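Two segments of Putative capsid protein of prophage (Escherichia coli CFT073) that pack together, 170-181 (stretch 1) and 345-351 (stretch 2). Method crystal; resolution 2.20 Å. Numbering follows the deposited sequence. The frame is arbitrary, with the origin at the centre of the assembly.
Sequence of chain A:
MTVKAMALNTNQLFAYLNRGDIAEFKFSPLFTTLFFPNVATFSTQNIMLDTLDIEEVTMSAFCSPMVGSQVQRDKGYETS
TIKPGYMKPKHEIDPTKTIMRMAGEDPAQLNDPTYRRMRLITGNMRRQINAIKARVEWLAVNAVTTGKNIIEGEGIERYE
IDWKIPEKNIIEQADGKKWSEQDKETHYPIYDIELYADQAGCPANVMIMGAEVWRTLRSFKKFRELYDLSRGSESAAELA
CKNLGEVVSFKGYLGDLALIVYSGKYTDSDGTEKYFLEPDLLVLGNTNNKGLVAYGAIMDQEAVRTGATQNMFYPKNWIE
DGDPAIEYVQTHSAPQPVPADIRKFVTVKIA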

# COMPACT_ATOMS: atom_id res chain seq x y z
N ILE A 170 2.76 -12.82 -15.66
CA ILE A 170 3.51 -13.25 -14.49
C ILE A 170 4.53 -14.23 -15.02
O ILE A 170 4.18 -15.31 -15.47
N ILE A 171 5.79 -13.83 -14.99
CA ILE A 171 6.85 -14.52 -15.70
C ILE A 171 7.86 -15.04 -14.69
O ILE A 171 8.17 -14.38 -13.71
N GLU A 172 8.37 -16.24 -14.91
CA GLU A 172 9.47 -16.74 -14.10
C GLU A 172 10.67 -17.03 -14.97
O GLU A 172 10.54 -17.73 -15.95
N GLN A 173 11.83 -16.51 -14.60
CA GLN A 173 13.05 -16.82 -15.35
C GLN A 173 13.37 -18.32 -15.41
O GLN A 173 13.92 -18.79 -16.40
N ALA A 174 12.98 -19.06 -14.38
CA ALA A 174 13.19 -20.51 -14.37
C ALA A 174 12.44 -21.28 -15.47
O ALA A 174 12.77 -22.42 -15.69
N ASP A 175 11.44 -20.67 -16.12
CA ASP A 175 10.83 -21.23 -17.34
C ASP A 175 11.57 -20.81 -18.62
O ASP A 175 11.17 -21.17 -19.73
N GLY A 176 12.64 -20.04 -18.47
CA GLY A 176 13.41 -19.60 -19.62
C GLY A 176 14.86 -19.34 -19.28
O GLY A 176 15.51 -20.16 -18.63
N LYS A 177 15.33 -18.16 -19.69
CA LYS A 177 16.70 -17.72 -19.50
C LYS A 177 16.90 -17.11 -18.11
O LYS A 177 16.30 -16.11 -17.77
N LYS A 178 17.73 -17.76 -17.30
CA LYS A 178 18.09 -17.25 -15.97
C LYS A 178 19.27 -16.26 -16.02
O LYS A 178 20.30 -16.54 -16.61
N TRP A 179 19.12 -15.13 -15.36
CA TRP A 179 20.21 -14.14 -15.29
C TRP A 179 21.44 -14.65 -14.57
O TRP A 179 22.56 -14.30 -14.93
N SER A 180 21.24 -15.48 -13.55
CA SER A 180 22.33 -16.02 -12.76
C SER A 180 23.29 -16.85 -13.65
O SER A 180 24.46 -16.96 -13.35
N GLU A 181 22.77 -17.37 -14.76
CA GLU A 181 23.50 -18.22 -15.66
C GLU A 181 24.06 -17.48 -16.86
O GLU A 181 24.66 -18.10 -17.75
N PHE A 345 0.54 -4.58 -16.11
CA PHE A 345 1.58 -4.93 -15.14
C PHE A 345 2.19 -6.26 -15.53
O PHE A 345 1.46 -7.21 -15.84
N VAL A 346 3.52 -6.31 -15.59
CA VAL A 346 4.24 -7.55 -15.80
C VAL A 346 5.16 -7.75 -14.59
O VAL A 346 5.90 -6.87 -14.21
N THR A 347 5.09 -8.93 -13.97
CA THR A 347 5.97 -9.27 -12.84
C THR A 347 6.90 -10.44 -13.22
O THR A 347 6.47 -11.46 -13.78
N VAL A 348 8.18 -10.27 -12.93
CA VAL A 348 9.19 -11.26 -13.27
C VAL A 348 9.94 -11.70 -12.02
O VAL A 348 10.42 -10.87 -11.26
N LYS A 349 9.95 -13.02 -11.79
CA LYS A 349 10.77 -13.65 -10.76
C LYS A 349 12.10 -14.02 -11.38
O LYS A 349 12.17 -14.88 -12.25
N ILE A 350 13.17 -13.37 -10.96
CA ILE A 350 14.45 -13.65 -11.55
C ILE A 350 15.05 -14.89 -10.87
O ILE A 350 14.68 -15.28 -9.78
N ALA A 351 15.94 -15.53 -11.59
CA ALA A 351 16.62 -16.69 -11.08
C ALA A 351 17.97 -16.73 -11.76
O ALA A 351 18.68 -17.68 -11.52

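The two segments meet through a short parallel strand pair, with 170-172 running beside 346-349 at an angle of 19° between their directions and a closest axial approach of 4.7 Å. Three backbone hydrogen bonds hold the register: Ile171 N donates to Thr347 O (2.7 Å), Lys349 N to Ile171 O (3.0 Å), and Gln173 N to Lys349 O (2.9 Å), all close to linear. In this parallel register Ile171 is held between Thr347 and Lys349, and the alternation usual in extended strands places Ile170 with Thr347 and Glu172 with Lys349 on one face of the sheet, Ile171 with Val348 on the other. In all, 599 Å² of surface is buried between the segments, both sides summed.

Apolar packing is concentrated on the Ile171 face. Ile171, with chi1 m and chi2 t, sends CD1 to within 3.8 Å of Val346 CG1, while its CB lies 4.1 Å from Val348 CG2. Both valines are buried and in the t rotamer; Val346 meets the isoleucine through CG1, whereas both methyls of Val348 lie against it, with Ile171 CG2 4.1 Å from Val348 CG1. Farther along, the aliphatic part of Gln173 continues this layer, its CG 4.1 Å from Val348 CG1. Beyond the strands, the buried Trp179 (chi1 m) points toward the C-terminal segment, and its CE3 comes within 3.9 Å of Ile350 CG2. Ile350 (chi1 p, chi2 t) meets the indole obliquely, while Trp179 NE1 is satisfied by a hydrogen bond elsewhere in the structure.

The face carrying Ile170, Thr347, Glu172 and Lys349 is more loosely packed. Ile170 (m, t) and Thr347 (m) are paired through their backbones, yet the side chain of neither comes closer than 4.5 Å to the opposing segment. Glu172 (chi1 m, chi2 t) and Lys349 (chi1, chi2 and chi3 t, chi4 p) approach each other on this face, with Glu172 OE2 3.8 Å from Lys349 CD. This contact involves the aliphatic shaft of the lysine rather than its charge: the end of the chain leads away, and NZ is hydrogen-bonded elsewhere in the structure.

Polar contacts gather where the strands end. Gln173 (chi1 m, chi2 t) points toward the other segment and is buried, its side chain reaching the backbone around Ile350 and Ala351; the orientation of its terminal amide is uncertain. A water links the segments here, accepting from Ala174 N (2.9 Å) and donating to Lys349 O (3.0 Å), so that this carbonyl serves both the water and Gln173 N.

Ala351, the last residue of the chain, is contacted by several residues of the first segment and has more area covered than any other residue in the contact. Ser180, chi1 p, turns its OG to donate a very short hydrogen bond to Ala351 O (2.5 Å). The extended Lys178 (chi1 m, the remaining chi angles t) lays its aliphatic chain against the same residue, with CD 3.8 Å from Ala351 CB and 3.5 Å from Ala351 O.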

# COMPACT_ATOMS: atom_id res chain seq x y z
CB ILE A 170 2.61 -13.94 -13.43
CG1 ILE A 170 1.56 -12.98 -12.89
CG2 ILE A 170 3.44 -14.45 -12.23
CD1 ILE A 170 0.48 -13.72 -12.04
CB ILE A 171 7.56 -13.56 -16.69
CG1 ILE A 171 6.57 -13.05 -17.76
CG2 ILE A 171 8.80 -14.22 -17.30
CD1 ILE A 171 7.18 -12.00 -18.77
CB GLU A 172 9.06 -18.00 -13.35
CG GLU A 172 8.01 -17.70 -12.31
CD GLU A 172 7.75 -18.88 -11.39
OE1 GLU A 172 8.15 -20.02 -11.73
OE2 GLU A 172 7.12 -18.67 -10.32
CB GLN A 173 14.24 -16.03 -14.82
CG GLN A 173 14.22 -14.56 -15.28
CD GLN A 173 15.58 -13.87 -15.17
OE1 GLN A 173 15.84 -12.85 -15.83
NE2 GLN A 173 16.42 -14.40 -14.33
CB ALA A 174 12.84 -21.10 -12.99
CB ASP A 175 9.38 -20.77 -17.49
CG ASP A 175 8.50 -21.20 -16.35
OD1 ASP A 175 8.84 -22.19 -15.66
OD2 ASP A 175 7.47 -20.53 -16.14
CB LYS A 177 17.00 -16.69 -20.60
CG LYS A 177 18.40 -16.13 -20.62
CD LYS A 177 18.66 -15.24 -21.86
CE LYS A 177 18.60 -16.04 -23.17
NZ LYS A 177 19.24 -15.27 -24.29
CB LYS A 178 18.46 -18.39 -15.05
CG LYS A 178 17.40 -19.43 -14.83
CD LYS A 178 17.78 -20.29 -13.63
CE LYS A 178 16.94 -21.55 -13.53
NZ LYS A 178 17.45 -22.45 -12.44
CB TRP A 179 19.72 -12.85 -14.62
CG TRP A 179 19.08 -11.89 -15.55
CD1 TRP A 179 19.04 -11.96 -16.90
CD2 TRP A 179 18.43 -10.66 -15.20
NE1 TRP A 179 18.38 -10.89 -17.43
CE2 TRP A 179 18.01 -10.06 -16.41
CE3 TRP A 179 18.15 -10.01 -13.99
CZ2 TRP A 179 17.33 -8.85 -16.44
CZ3 TRP A 179 17.47 -8.82 -14.03
CH2 TRP A 179 17.05 -8.25 -15.24
CB SER A 180 21.76 -16.87 -11.63
OG SER A 180 21.07 -17.99 -12.15
CB GLU A 181 22.57 -19.35 -16.16
CG GLU A 181 22.19 -20.34 -15.06
CD GLU A 181 21.26 -21.46 -15.54
OE1 GLU A 181 20.87 -21.46 -16.72
OE2 GLU A 181 20.90 -22.33 -14.70
CB PHE A 345 0.96 -5.07 -13.76
CG PHE A 345 0.42 -3.78 -13.22
CD1 PHE A 345 1.28 -2.80 -12.73
CD2 PHE A 345 -0.94 -3.54 -13.21
CE1 PHE A 345 0.80 -1.63 -12.23
CE2 PHE A 345 -1.43 -2.36 -12.72
CZ PHE A 345 -0.56 -1.40 -12.22
CB VAL A 346 5.07 -7.50 -17.12
CG1 VAL A 346 5.92 -8.76 -17.29
CG2 VAL A 346 4.13 -7.26 -18.36
CB THR A 347 5.15 -9.62 -11.58
OG1 THR A 347 4.31 -8.50 -11.25
CG2 THR A 347 6.05 -9.98 -10.37
CB VAL A 348 10.17 -10.76 -14.34
CG1 VAL A 348 11.13 -11.93 -14.84
CG2 VAL A 348 9.41 -10.13 -15.51
CB LYS A 349 10.08 -14.89 -10.22
CG LYS A 349 10.70 -15.49 -8.98
CD LYS A 349 9.94 -16.74 -8.56
CE LYS A 349 10.73 -17.59 -7.59
NZ LYS A 349 10.76 -16.92 -6.26
CB ILE A 350 15.46 -12.45 -11.56
CG1 ILE A 350 16.00 -12.15 -10.16
CG2 ILE A 350 14.84 -11.21 -12.31
CD1 ILE A 350 17.34 -11.40 -10.12
CB ALA A 351 15.82 -17.98 -11.38
O HOH W 1 12.21 -17.90 -11.86